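Side-chain contact in haloacid delahogenase-like family hydrolase (Xanthomonas campestris pv. campestris, PDB 2PKE), which is probably a magnesium-dependent phosphatase of the haloacid dehalogenase superfamily, its substrate not established: residues T23-E28 against F139-K144. Numbering follows the deposited sequence.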
loop_
_atom_site.group_PDB
_atom_site.type_symbol
_atom_site.label_atom_id
_atom_site.label_comp_id
_atom_site.label_asym_id
_atom_site.label_seq_id
_atom_site.Cartn_x
_atom_site.Cartn_y
_atom_site.Cartn_z
ATOM N N THR A 23 2.389 -17.701 7.245
ATOM C CA THR A 23 2.258 -18.748 6.231
ATOM C C THR A 23 3.671 -19.026 5.618
ATOM O O THR A 23 4.180 -20.161 5.683
ATOM C CB THR A 23 1.251 -18.387 5.106
ATOM O OG1 THR A 23 -0.069 -18.258 5.651
ATOM C CG2 THR A 23 1.278 -19.466 4.019
ATOM N N LEU A 24 4.280 -17.993 5.026
ATOM C CA LEU A 24 5.654 -18.081 4.509
ATOM C C LEU A 24 6.724 -17.700 5.552
ATOM O O LEU A 24 7.835 -18.208 5.502
ATOM C CB LEU A 24 5.833 -17.211 3.256
ATOM C CG LEU A 24 4.875 -17.440 2.081
ATOM C CD1 LEU A 24 5.120 -16.349 1.062
ATOM C CD2 LEU A 24 5.081 -18.808 1.493
ATOM N N TRP A 25 6.403 -16.778 6.452
ATOM C CA TRP A 25 7.387 -16.312 7.438
ATOM C C TRP A 25 6.650 -16.045 8.736
ATOM O O TRP A 25 5.433 -15.919 8.744
ATOM C CB TRP A 25 8.134 -15.026 6.930
ATOM C CG TRP A 25 7.230 -13.937 6.454
ATOM C CD1 TRP A 25 6.404 -13.181 7.234
ATOM C CD2 TRP A 25 7.006 -13.515 5.107
ATOM N NE1 TRP A 25 5.698 -12.307 6.470
ATOM C CE2 TRP A 25 6.051 -12.472 5.155
ATOM C CE3 TRP A 25 7.546 -13.888 3.864
ATOM C CZ2 TRP A 25 5.588 -11.816 4.015
ATOM C CZ3 TRP A 25 7.103 -13.225 2.739
ATOM C CH2 TRP A 25 6.116 -12.224 2.806
ATOM N N LYS A 26 7.399 -15.908 9.819
ATOM C CA LYS A 26 6.840 -15.592 11.140
ATOM C C LYS A 26 6.497 -14.105 11.226
ATOM O O LYS A 26 7.252 -13.260 10.745
ATOM C CB LYS A 26 7.813 -15.997 12.239
ATOM C CG LYS A 26 8.192 -17.460 12.141
ATOM C CD LYS A 26 8.939 -17.942 13.354
ATOM C CE LYS A 26 9.581 -19.318 13.093
ATOM N N SER A 27 5.344 -13.810 11.807
ATOM C CA SER A 27 4.854 -12.435 11.932
ATOM C C SER A 27 4.173 -12.216 13.260
ATOM O O SER A 27 4.452 -11.273 13.961
ATOM C CB SER A 27 3.847 -12.122 10.843
ATOM O OG SER A 27 3.295 -10.844 11.016
ATOM N N GLU A 28 3.262 -13.111 13.574
ATOM C CA GLU A 28 2.476 -12.990 14.772
ATOM C C GLU A 28 3.354 -12.949 16.025
ATOM O O GLU A 28 3.037 -12.258 16.963
ATOM C CB GLU A 28 1.484 -14.151 14.878
ATOM C CG GLU A 28 0.433 -13.910 15.933
ATOM C CD GLU A 28 -0.442 -12.666 15.642
ATOM O OE1 GLU A 28 -0.676 -12.319 14.446
ATOM O OE2 GLU A 28 -0.915 -12.040 16.627
ATOM N N PHE A 139 4.128 -1.100 1.539
ATOM C CA PHE A 139 5.569 -0.936 1.746
ATOM C C PHE A 139 6.145 -1.990 2.701
ATOM O O PHE A 139 7.191 -2.553 2.426
ATOM C CB PHE A 139 5.890 0.457 2.266
ATOM C CG PHE A 139 7.361 0.687 2.471
ATOM C CD1 PHE A 139 8.180 0.971 1.394
ATOM C CD2 PHE A 139 7.926 0.593 3.741
ATOM C CE1 PHE A 139 9.530 1.165 1.570
ATOM C CE2 PHE A 139 9.288 0.742 3.922
ATOM C CZ PHE A 139 10.091 1.048 2.834
ATOM N N HIS A 140 5.486 -2.238 3.829
ATOM C CA HIS A 140 5.989 -3.223 4.764
ATOM C C HIS A 140 5.962 -4.646 4.191
ATOM O O HIS A 140 6.930 -5.400 4.355
ATOM C CB HIS A 140 5.230 -3.125 6.065
ATOM C CG HIS A 140 5.848 -3.900 7.187
ATOM N ND1 HIS A 140 5.166 -4.181 8.351
ATOM C CD2 HIS A 140 7.089 -4.417 7.345
ATOM C CE1 HIS A 140 5.953 -4.859 9.165
ATOM N NE2 HIS A 140 7.132 -5.001 8.584
ATOM N N GLN A 141 4.870 -5.010 3.534
ATOM C CA GLN A 141 4.756 -6.348 2.883
ATOM C C GLN A 141 5.804 -6.518 1.778
ATOM O O GLN A 141 6.450 -7.564 1.657
ATOM C CB GLN A 141 3.321 -6.607 2.351
ATOM C CG GLN A 141 2.261 -6.695 3.449
ATOM C CD GLN A 141 2.463 -7.885 4.306
ATOM O OE1 GLN A 141 2.983 -8.895 3.845
ATOM N NE2 GLN A 141 2.036 -7.800 5.563
ATOM N N GLU A 142 6.043 -5.457 1.010
ATOM C CA GLU A 142 7.098 -5.512 -0.004
ATOM C C GLU A 142 8.480 -5.718 0.619
ATOM O O GLU A 142 9.291 -6.499 0.132
ATOM C CB GLU A 142 7.091 -4.251 -0.824
ATOM C CG GLU A 142 6.058 -4.264 -1.922
ATOM C CD GLU A 142 6.109 -2.970 -2.710
ATOM O OE1 GLU A 142 6.807 -2.036 -2.270
ATOM O OE2 GLU A 142 5.440 -2.886 -3.747
ATOM N N GLN A 143 8.727 -5.050 1.745
ATOM C CA GLN A 143 9.993 -5.210 2.439
ATOM C C GLN A 143 10.134 -6.611 3.052
ATOM O O GLN A 143 11.225 -7.179 3.034
ATOM C CB GLN A 143 10.220 -4.077 3.435
ATOM C CG GLN A 143 10.621 -2.707 2.777
ATOM C CD GLN A 143 11.653 -2.809 1.606
ATOM O OE1 GLN A 143 11.473 -2.189 0.555
ATOM N NE2 GLN A 143 12.714 -3.602 1.791
ATOM N N LYS A 144 9.051 -7.199 3.528
ATOM C CA LYS A 144 9.088 -8.536 4.119
ATOM C C LYS A 144 9.461 -9.569 3.062
ATOM O O LYS A 144 10.353 -10.363 3.304
ATOM C CB LYS A 144 7.783 -8.909 4.828
ATOM C CG LYS A 144 7.431 -8.064 6.108
ATOM C CD LYS A 144 6.390 -8.811 6.976
ATOM C CE LYS A 144 5.325 -7.980 7.634
ATOM N NZ LYS A 144 4.749 -8.653 8.891
#
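One face of the W25 indole is covered by K144, whose CB sits 3.7 Å from CZ2, while Q141 OE1 lies in the ring plane at the benzo edge, 3.9 Å from the same CZ2; K144 CE in turn lies over a face of the H140 ring. The indole belongs to the loop that follows the DxDx(T/V)-type motif at the end of strand 15-18, whose D19 and D21 belong to the magnesium site, as in the haloacid dehalogenase (HAD) fold; K144 and Q141 come from helix 138-148. The methylene contact is an off-centre CH-pi interaction, with K144 CB 4.2 Å from the centroid of the six-membered ring and 30° off its normal. Farther along, K144 CD reaches to 3.6 Å from W25 NE1, the chain crossing the indole at about a right angle. A lysine suits this place because its methylenes can pack on an aromatic face while its ammonium goes on to the acidic site; tryptophan offers both that face and an N-H. D21 OD1 accepts a hydrogen bond from W25 NE1 and forms a salt bridge with K144 NZ, and Q141 NE2 binds D21 OD2. Both carboxylate oxygens of D21 are thus held, which should limit its rotation. H109 NE2 is a further partner of K144 NZ. With chi2 at -66°, the Q141 chain is bent, and its amide plane lies 24° from that of the indole: glutamine suits because OE1 faces the aromatic edge while NE2 serves the aspartate. S27 is small enough to fit beside the lysine end, and its OG lies 3.4 Å from K144 NZ.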